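Local atomic coordinates of putative 2,3,4,5-tetrahydropyridine-2-carboxylate N- succinyltransferase (Campylobacter jejuni, PDB entry 2RIJ), a protein that probably catalyses the succinyl-CoA-dependent conversion of cyclic tetrahydrodipicolinate into acyclic N-succinyl-L-2-amino-6-oxopimelate, the first step of the succinylase route to diaminopimelate and lysine. Residues Phe327-Ala332 with Phe342-Glu347; Lys337-Phe342 with Gly356-His361. All blocks are in the same frame, centred on the assembly; numbering follows the deposited sequence. Where two conformers were deposited one is given.

Both contacts lie in the C-terminal region that follows the coils of the left-handed beta-helix, and both fasten the same short excursion, helix 332-338 with its following loop: to a strand of one mixed sheet in contact 1, and to the loop leading into another in contact 2. Contact 1 is a surface contact near another subunit: a single backbone bond, a leucine against an aromatic ring, and a glutamate that reaches across to a neighbouring chain. Contact 2 is partly buried and lies within its own subunit; there an asparagine side chain supplies the polar link, with a leucine methyl over an aromatic face beside it. Phe342 belongs to both, and Phe344 of contact 1 packs on Asn339 of contact 2.

Contact 1: Phe327-Ala332 with Phe342-Glu347; sequences FLLKDA and FNFDKE
Leu329 and Glu347 are joined through their backbones. Leu329 N donates to Glu347 O at 2.9 Å with an N-H...O angle of 172°, and Leu328 CA adds a C-H...O contact to the same oxygen at 3.5 Å. The bond holds the loop against the end of strand 326-329 just before the neighbouring strand 348-350 begins.

Apolar packing lies toward the helix. Leu329 meets Phe344 at about a right angle, its CD2 3.6 Å from Phe344 CD1; Leu329 was modelled in two conformers, and this contact belongs to one of them. Ala332 CB stands 4.2 Å from Phe344 CB, and as a small residue at the start of helix 332-338 it lets the loop come close. The Phe344 ring also touches Leu335 and Ala336 of that helix. Phe342 completes the cluster in a T-shaped stack, its CD2 over the centre of the Phe344 ring, 3.3 Å above the ring plane.

Glu347 has two roles. It places CG anti to its backbone N (chi1 -157°) and extends beyond it, lying side by side with Leu328 and pointing the same way. How closely the two side chains approach is doubtful, because Leu328 was modelled in two conformers. The carboxylate of Glu347 serves the assembly, with OE1 in a salt bridge to Lys326 of the second subunit.

The chemistry thus divides along the loop: Phe344 supplies bulk against the helix, the Glu347 carbonyl ties the loop to the strand, and the Glu347 carboxylate links this edge to another subunit, probably reinforcing their association.

Contact 2: Lys337-Phe342 with Gly356-His361; sequences KLNPYF and GLNGLH
Leu338 and Asn339 pass Leu357 and Asn358 in opposite chain directions, with CA atoms 6.2 Å apart for Leu338 and Asn358 and 6.5 Å for Asn339 and Leu357. Asn339 is the residue at which the chain leaves helix 332-338, and it also starts a type I beta turn that ends at Phe342. On the other side, Gly359 has a positive phi of 74° just before strand 360-364.

The polar link is a two-bond grip on one backbone residue. Asn358 N donates to Asn339 OD1 at 2.8 Å, while Asn339 ND2 donates to Asn358 O at 2.9 Å. Both bonds are nearly straight and each meets a lone pair in the plane of its carbonyl, so together they fix the rotation of the flat amide. The side chain pairs with the backbone N-H and C=O of Asn358 much as a peptide group would, which asparagine suits by carrying donor and acceptor side by side. Its CG lies beside its own backbone N (chi1 -59°), and ND2 also bonds Leu335 O in the last turn of helix 332-338.

Apolar groups flank this grip. Leu357 CD1 makes a CH-pi contact over the Phe342 ring, 3.8 Å from its centroid and 3° off the normal, while Leu357 CD2 lies 3.9 Å from Phe342 CD1. Leu338 CD1 rests 4.0 Å from Gly359 CA; a beta carbon there would run into that methyl, so glycine fits both the fold of the chain and the packing.

Asn358 is itself tied through OD1 to Asp311 N. Asn339 thus fastens the excursion to the loop entering strand 360-364, which adds to the sheet of the coils beside strand 314-315, consistent with a C-terminal extension of the left-handed beta-helix.

Contact 1: Phe327-Ala332 with Phe342-Glu347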
ATOM      1  N   PHE A 327     -10.825  -8.292  -5.022  1.00 23.45           N
ATOM      2  CA  PHE A 327     -11.397  -6.974  -4.756  1.00 24.61           C
ATOM      3  C   PHE A 327     -11.775  -6.842  -3.308  1.00 23.90           C
ATOM      4  O   PHE A 327     -12.310  -7.787  -2.704  1.00 23.54           O
ATOM      5  CB  PHE A 327     -12.682  -6.740  -5.586  1.00 26.68           C
ATOM      6  CG  PHE A 327     -12.433  -6.765  -7.064  1.00 25.25           C
ATOM      7  CD1 PHE A 327     -12.017  -5.610  -7.746  1.00 25.17           C
ATOM      8  CD2 PHE A 327     -12.514  -7.963  -7.778  1.00 28.95           C
ATOM      9  CE1 PHE A 327     -11.751  -5.659  -9.099  1.00 24.25           C
ATOM     10  CE2 PHE A 327     -12.219  -7.989  -9.128  1.00 26.24           C
ATOM     11  CZ  PHE A 327     -11.833  -6.866  -9.773  1.00 20.49           C
ATOM     12  N   LEU A 328     -11.551  -5.635  -2.784  1.00 24.01           N
ATOM     13  CA  LEU A 328     -11.951  -5.260  -1.438  0.50 24.73           C
ATOM     14  C   LEU A 328     -13.352  -4.690  -1.541  1.00 26.33           C
ATOM     15  O   LEU A 328     -13.572  -3.728  -2.292  1.00 25.48           O
ATOM     16  CB  LEU A 328     -10.990  -4.202  -0.871  0.50 25.20           C
ATOM     17  CG  LEU A 328     -11.232  -3.667   0.543  0.50 22.58           C
ATOM     18  CD1 LEU A 328     -10.923  -4.723   1.551  0.50 18.95           C
ATOM     19  CD2 LEU A 328     -10.405  -2.412   0.842  0.50 23.11           C
ATOM     20  N   LEU A 329     -14.281  -5.289  -0.803  1.00 25.80           N
ATOM     21  CA  LEU A 329     -15.679  -4.888  -0.844  0.50 25.96           C
ATOM     22  C   LEU A 329     -15.933  -3.636  -0.020  1.00 27.53           C
ATOM     23  O   LEU A 329     -15.507  -3.555   1.127  1.00 25.24           O
ATOM     24  CB  LEU A 329     -16.569  -6.006  -0.294  0.50 27.63           C
ATOM     25  CG  LEU A 329     -18.068  -5.670  -0.259  0.50 28.61           C
ATOM     26  CD1 LEU A 329     -18.552  -5.749  -1.681  0.50 15.36           C
ATOM     27  CD2 LEU A 329     -18.846  -6.614   0.653  0.50 26.82           C
ATOM     28  N   LYS A 330     -16.658  -2.677  -0.598  1.00 26.11           N
ATOM     29  CA  LYS A 330     -17.160  -1.521   0.124  1.00 25.50           C
ATOM     30  C   LYS A 330     -18.646  -1.447  -0.076  1.00 26.29           C
ATOM     31  O   LYS A 330     -19.186  -2.044  -1.003  1.00 24.55           O
ATOM     32  CB  LYS A 330     -16.443  -0.256  -0.325  1.00 29.04           C
ATOM     33  CG  LYS A 330     -14.924  -0.380  -0.069  1.00 31.13           C
ATOM     34  CD  LYS A 330     -14.261   0.908   0.186  1.00 46.13           C
ATOM     35  CE  LYS A 330     -12.745   0.711   0.446  1.00 53.58           C
ATOM     36  NZ  LYS A 330     -12.425  -0.042   1.718  1.00 56.72           N
ATOM     37  N   ASP A 331     -19.333  -0.719   0.794  1.00 25.48           N
ATOM     38  CA  ASP A 331     -20.788  -0.512   0.647  1.00 25.67           C
ATOM     39  C   ASP A 331     -21.590  -1.795   0.763  1.00 26.22           C
ATOM     40  O   ASP A 331     -22.614  -1.947   0.097  1.00 24.61           O
ATOM     41  CB  ASP A 331     -21.107   0.179  -0.706  1.00 25.92           C
ATOM     42  CG  ASP A 331     -20.344   1.483  -0.907  1.00 33.15           C
ATOM     43  OD1 ASP A 331     -20.364   2.306   0.016  1.00 32.78           O
ATOM     44  OD2 ASP A 331     -19.700   1.687  -1.976  1.00 26.51           O
ATOM     45  N   ALA A 332     -21.182  -2.686   1.662  1.00 28.21           N
ATOM     46  CA  ALA A 332     -21.821  -4.019   1.761  1.00 30.23           C
ATOM     47  C   ALA A 332     -23.314  -3.972   2.035  1.00 30.86           C
ATOM     48  O   ALA A 332     -24.084  -4.735   1.452  1.00 32.16           O
ATOM     49  CB  ALA A 332     -21.122  -4.865   2.790  1.00 31.06           C
ATOM     50  N   PHE A 342     -26.965 -12.857  -1.999  1.00 25.37           N
ATOM     51  CA  PHE A 342     -25.536 -12.957  -1.874  1.00 24.02           C
ATOM     52  C   PHE A 342     -25.064 -12.725  -0.435  1.00 25.55           C
ATOM     53  O   PHE A 342     -25.572 -11.850   0.293  1.00 25.11           O
ATOM     54  CB  PHE A 342     -24.855 -11.976  -2.804  1.00 24.37           C
ATOM     55  CG  PHE A 342     -23.391 -12.268  -3.007  1.00 25.02           C
ATOM     56  CD1 PHE A 342     -22.978 -13.291  -3.844  1.00 25.41           C
ATOM     57  CD2 PHE A 342     -22.434 -11.528  -2.359  1.00 24.35           C
ATOM     58  CE1 PHE A 342     -21.600 -13.548  -4.039  1.00 25.36           C
ATOM     59  CE2 PHE A 342     -21.065 -11.773  -2.559  1.00 31.98           C
ATOM     60  CZ  PHE A 342     -20.657 -12.776  -3.383  1.00 24.25           C
ATOM     61  N   ASN A 343     -24.038 -13.473  -0.055  1.00 25.68           N
ATOM     62  CA  ASN A 343     -23.498 -13.400   1.280  1.00 28.89           C
ATOM     63  C   ASN A 343     -22.281 -12.466   1.293  1.00 29.45           C
ATOM     64  O   ASN A 343     -21.202 -12.827   0.803  1.00 31.04           O
ATOM     65  CB  ASN A 343     -23.126 -14.803   1.738  1.00 28.77           C
ATOM     66  CG  ASN A 343     -22.824 -14.871   3.212  1.00 38.27           C
ATOM     67  OD1 ASN A 343     -22.799 -13.856   3.906  1.00 43.65           O
ATOM     68  ND2 ASN A 343     -22.568 -16.072   3.696  1.00 47.51           N
ATOM     69  N   PHE A 344     -22.484 -11.254   1.809  1.00 29.36           N
ATOM     70  CA  PHE A 344     -21.441 -10.211   1.855  1.00 31.67           C
ATOM     71  C   PHE A 344     -20.694 -10.245   3.212  1.00 33.29           C
ATOM     72  O   PHE A 344     -20.306  -9.213   3.773  1.00 37.93           O
ATOM     73  CB  PHE A 344     -22.066  -8.831   1.609  1.00 33.01           C
ATOM     74  CG  PHE A 344     -22.515  -8.607   0.197  1.00 27.99           C
ATOM     75  CD1 PHE A 344     -21.592  -8.345  -0.799  1.00 36.15           C
ATOM     76  CD2 PHE A 344     -23.851  -8.667  -0.141  1.00 34.86           C
ATOM     77  CE1 PHE A 344     -22.002  -8.145  -2.105  1.00 30.84           C
ATOM     78  CE2 PHE A 344     -24.258  -8.444  -1.427  1.00 32.69           C
ATOM     79  CZ  PHE A 344     -23.338  -8.193  -2.415  1.00 36.57           C
ATOM     80  N   ASP A 345     -20.478 -11.455   3.697  1.00 32.29           N
ATOM     81  CA  ASP A 345     -19.824 -11.725   4.975  1.00 38.25           C
ATOM     82  C   ASP A 345     -18.348 -11.321   4.992  1.00 37.61           C
ATOM     83  O   ASP A 345     -17.808 -10.963   6.038  1.00 44.19           O
ATOM     84  CB  ASP A 345     -19.939 -13.228   5.328  1.00 38.68           C
ATOM     85  CG  ASP A 345     -19.376 -14.178   4.199  1.00 52.23           C
ATOM     86  OD1 ASP A 345     -19.339 -13.802   2.985  1.00 66.90           O
ATOM     87  OD2 ASP A 345     -18.974 -15.326   4.527  1.00 58.73           O
ATOM     88  N   LYS A 346     -17.661 -11.368   3.867  1.00 33.59           N
ATOM     89  CA  LYS A 346     -16.239 -11.196   3.969  1.00 30.38           C
ATOM     90  C   LYS A 346     -15.798  -9.940   3.288  1.00 28.81           C
ATOM     91  O   LYS A 346     -16.603  -9.125   2.898  1.00 27.29           O
ATOM     92  CB  LYS A 346     -15.489 -12.442   3.530  1.00 31.22           C
ATOM     93  CG  LYS A 346     -15.594 -12.755   2.135  1.00 28.36           C
ATOM     94  CD  LYS A 346     -15.305 -14.224   1.870  1.00 30.34           C
ATOM     95  CE  LYS A 346     -15.494 -14.444   0.356  1.00 32.45           C
ATOM     96  NZ  LYS A 346     -14.989 -15.738  -0.136  1.00 43.00           N
ATOM     97  N   GLU A 347     -14.503  -9.738   3.265  1.00 27.90           N
ATOM     98  CA  GLU A 347     -13.991  -8.460   2.809  1.00 31.09           C
ATOM     99  C   GLU A 347     -13.339  -8.528   1.462  1.00 27.21           C
ATOM    100  O   GLU A 347     -13.346  -7.551   0.744  1.00 30.33           O
ATOM    101  CB  GLU A 347     -13.025  -7.898   3.827  1.00 32.66           C
ATOM    102  CG  GLU A 347     -12.918  -6.393   3.683  1.00 46.64           C
ATOM    103  CD  GLU A 347     -12.521  -5.697   4.962  1.00 51.81           C
ATOM    104  OE1 GLU A 347     -12.800  -6.246   6.061  1.00 50.90           O
ATOM    105  OE2 GLU A 347     -11.954  -4.588   4.834  1.00 55.27           O
TER

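Contact 2: Lys337-Phe342 with Gly356-His361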
ATOM      1  N   LYS A 337     -28.807  -5.008  -0.390  1.00 38.08           N
ATOM      2  CA  LYS A 337     -30.153  -4.660  -0.808  1.00 38.88           C
ATOM      3  C   LYS A 337     -30.420  -4.938  -2.270  1.00 38.83           C
ATOM      4  O   LYS A 337     -31.512  -5.359  -2.626  1.00 39.83           O
ATOM      5  CB  LYS A 337     -30.435  -3.189  -0.539  1.00 40.32           C
ATOM      6  CG  LYS A 337     -30.515  -2.838   0.929  1.00 46.02           C
ATOM      7  CD  LYS A 337     -30.968  -1.390   1.105  1.00 45.76           C
ATOM      8  CE  LYS A 337     -30.612  -0.828   2.477  1.00 55.05           C
ATOM      9  NZ  LYS A 337     -31.098   0.591   2.620  1.00 60.68           N
ATOM     10  N   LEU A 338     -29.438  -4.660  -3.125  1.00 34.96           N
ATOM     11  CA  LEU A 338     -29.579  -4.909  -4.549  1.00 31.35           C
ATOM     12  C   LEU A 338     -29.401  -6.414  -4.855  1.00 27.40           C
ATOM     13  O   LEU A 338     -29.726  -6.863  -5.941  1.00 29.90           O
ATOM     14  CB  LEU A 338     -28.523  -4.065  -5.321  1.00 32.41           C
ATOM     15  CG  LEU A 338     -28.654  -2.555  -5.212  1.00 33.27           C
ATOM     16  CD1 LEU A 338     -27.494  -1.830  -5.847  1.00 35.87           C
ATOM     17  CD2 LEU A 338     -29.997  -2.151  -5.866  1.00 31.29           C
ATOM     18  N   ASN A 339     -28.809  -7.151  -3.920  1.00 23.79           N
ATOM     19  CA  ASN A 339     -28.360  -8.547  -4.139  1.00 28.67           C
ATOM     20  C   ASN A 339     -28.655  -9.392  -2.883  1.00 27.90           C
ATOM     21  O   ASN A 339     -27.757  -9.838  -2.173  1.00 26.67           O
ATOM     22  CB  ASN A 339     -26.852  -8.560  -4.462  1.00 25.47           C
ATOM     23  CG  ASN A 339     -26.519  -7.749  -5.695  1.00 24.06           C
ATOM     24  OD1 ASN A 339     -26.808  -8.165  -6.830  1.00 23.26           O
ATOM     25  ND2 ASN A 339     -25.867  -6.622  -5.490  1.00 23.19           N
ATOM     26  N   PRO A 340     -29.951  -9.602  -2.607  1.00 27.88           N
ATOM     27  CA  PRO A 340     -30.424 -10.182  -1.375  1.00 28.94           C
ATOM     28  C   PRO A 340     -29.987 -11.611  -1.103  1.00 26.31           C
ATOM     29  O   PRO A 340     -29.935 -11.975   0.040  1.00 31.10           O
ATOM     30  CB  PRO A 340     -31.940 -10.081  -1.486  1.00 31.21           C
ATOM     31  CG  PRO A 340     -32.241  -9.774  -2.811  1.00 33.44           C
ATOM     32  CD  PRO A 340     -31.041  -9.231  -3.506  1.00 29.95           C
ATOM     33  N   TYR A 341     -29.661 -12.410  -2.114  1.00 24.49           N
ATOM     34  CA  TYR A 341     -29.213 -13.772  -1.830  1.00 26.82           C
ATOM     35  C   TYR A 341     -27.715 -13.886  -1.618  1.00 29.21           C
ATOM     36  O   TYR A 341     -27.227 -14.904  -1.131  1.00 30.44           O
ATOM     37  CB  TYR A 341     -29.665 -14.717  -2.929  1.00 30.02           C
ATOM     38  CG  TYR A 341     -31.124 -15.050  -2.822  1.00 30.31           C
ATOM     39  CD1 TYR A 341     -32.095 -14.155  -3.215  1.00 34.55           C
ATOM     40  CD2 TYR A 341     -31.528 -16.279  -2.292  1.00 38.12           C
ATOM     41  CE1 TYR A 341     -33.486 -14.500  -3.095  1.00 36.61           C
ATOM     42  CE2 TYR A 341     -32.852 -16.623  -2.178  1.00 44.46           C
ATOM     43  CZ  TYR A 341     -33.848 -15.741  -2.574  1.00 39.47           C
ATOM     44  OH  TYR A 341     -35.199 -16.155  -2.425  1.00 48.10           O
ATOM     45  N   PHE A 342     -26.965 -12.857  -1.999  1.00 25.37           N
ATOM     46  CA  PHE A 342     -25.536 -12.957  -1.874  1.00 24.02           C
ATOM     47  C   PHE A 342     -25.064 -12.725  -0.435  1.00 25.55           C
ATOM     48  O   PHE A 342     -25.572 -11.850   0.293  1.00 25.11           O
ATOM     49  CB  PHE A 342     -24.855 -11.976  -2.804  1.00 24.37           C
ATOM     50  CG  PHE A 342     -23.391 -12.268  -3.007  1.00 25.02           C
ATOM     51  CD1 PHE A 342     -22.978 -13.291  -3.844  1.00 25.41           C
ATOM     52  CD2 PHE A 342     -22.434 -11.528  -2.359  1.00 24.35           C
ATOM     53  CE1 PHE A 342     -21.600 -13.548  -4.039  1.00 25.36           C
ATOM     54  CE2 PHE A 342     -21.065 -11.773  -2.559  1.00 31.98           C
ATOM     55  CZ  PHE A 342     -20.657 -12.776  -3.383  1.00 24.25           C
ATOM     56  N   GLY A 356     -22.429 -11.792 -11.972  1.00 25.06           N
ATOM     57  CA  GLY A 356     -23.859 -11.624 -12.137  1.00 24.70           C
ATOM     58  C   GLY A 356     -24.498 -10.652 -11.163  1.00 25.32           C
ATOM     59  O   GLY A 356     -25.661 -10.361 -11.292  1.00 25.40           O
ATOM     60  N   LEU A 357     -23.764 -10.120 -10.193  1.00 23.85           N
ATOM     61  CA  LEU A 357     -24.394  -9.208  -9.204  1.00 18.43           C
ATOM     62  C   LEU A 357     -24.744  -7.848  -9.807  1.00 22.31           C
ATOM     63  O   LEU A 357     -24.075  -7.384 -10.741  1.00 22.77           O
ATOM     64  CB  LEU A 357     -23.512  -9.038  -7.975  1.00 17.80           C
ATOM     65  CG  LEU A 357     -23.134 -10.324  -7.228  1.00 18.92           C
ATOM     66  CD1 LEU A 357     -22.145 -10.038  -6.113  1.00 19.90           C
ATOM     67  CD2 LEU A 357     -24.414 -11.026  -6.686  1.00 20.10           C
ATOM     68  N   ASN A 358     -25.751  -7.188  -9.231  1.00 18.67           N
ATOM     69  CA  ASN A 358     -26.198  -5.870  -9.710  1.00 22.14           C
ATOM     70  C   ASN A 358     -25.582  -4.725  -8.945  1.00 21.05           C
ATOM     71  O   ASN A 358     -25.335  -4.839  -7.725  1.00 21.47           O
ATOM     72  CB  ASN A 358     -27.735  -5.764  -9.538  1.00 23.64           C
ATOM     73  CG  ASN A 358     -28.462  -6.894 -10.197  1.00 32.69           C
ATOM     74  OD1 ASN A 358     -28.333  -7.146 -11.411  1.00 27.81           O
ATOM     75  ND2 ASN A 358     -29.235  -7.604  -9.405  1.00 30.96           N
ATOM     76  N   GLY A 359     -25.415  -3.585  -9.602  1.00 21.42           N
ATOM     77  CA  GLY A 359     -24.995  -2.369  -8.920  1.00 19.85           C
ATOM     78  C   GLY A 359     -23.544  -2.281  -8.478  1.00 22.38           C
ATOM     79  O   GLY A 359     -23.200  -1.449  -7.646  1.00 25.00           O
ATOM     80  N   LEU A 360     -22.684  -3.129  -9.043  1.00 21.80           N
ATOM     81  CA  LEU A 360     -21.271  -3.151  -8.695  1.00 20.09           C
ATOM     82  C   LEU A 360     -20.506  -2.032  -9.399  1.00 21.55           C
ATOM     83  O   LEU A 360     -20.747  -1.688 -10.554  1.00 22.99           O
ATOM     84  CB  LEU A 360     -20.601  -4.482  -9.062  1.00 22.88           C
ATOM     85  CG  LEU A 360     -21.189  -5.787  -8.489  1.00 19.87           C
ATOM     86  CD1 LEU A 360     -20.299  -6.971  -8.893  1.00 25.54           C
ATOM     87  CD2 LEU A 360     -21.252  -5.722  -6.985  1.00 16.71           C
ATOM     88  N   HIS A 361     -19.551  -1.501  -8.677  1.00 21.35           N
ATOM     89  CA  HIS A 361     -18.649  -0.498  -9.214  1.00 21.07           C
ATOM     90  C   HIS A 361     -17.242  -0.956  -8.947  1.00 19.71           C
ATOM     91  O   HIS A 361     -16.772  -0.945  -7.801  1.00 20.76           O
ATOM     92  CB  HIS A 361     -18.932   0.873  -8.624  1.00 21.67           C
ATOM     93  CG  HIS A 361     -18.118   1.975  -9.231  1.00 27.10           C
ATOM     94  ND1 HIS A 361     -18.318   3.296  -8.908  1.00 27.22           N
ATOM     95  CD2 HIS A 361     -17.151   1.962 -10.184  1.00 25.15           C
ATOM     96  CE1 HIS A 361     -17.473   4.045  -9.600  1.00 33.85           C
ATOM     97  NE2 HIS A 361     -16.779   3.262 -10.409  1.00 24.42           N
TER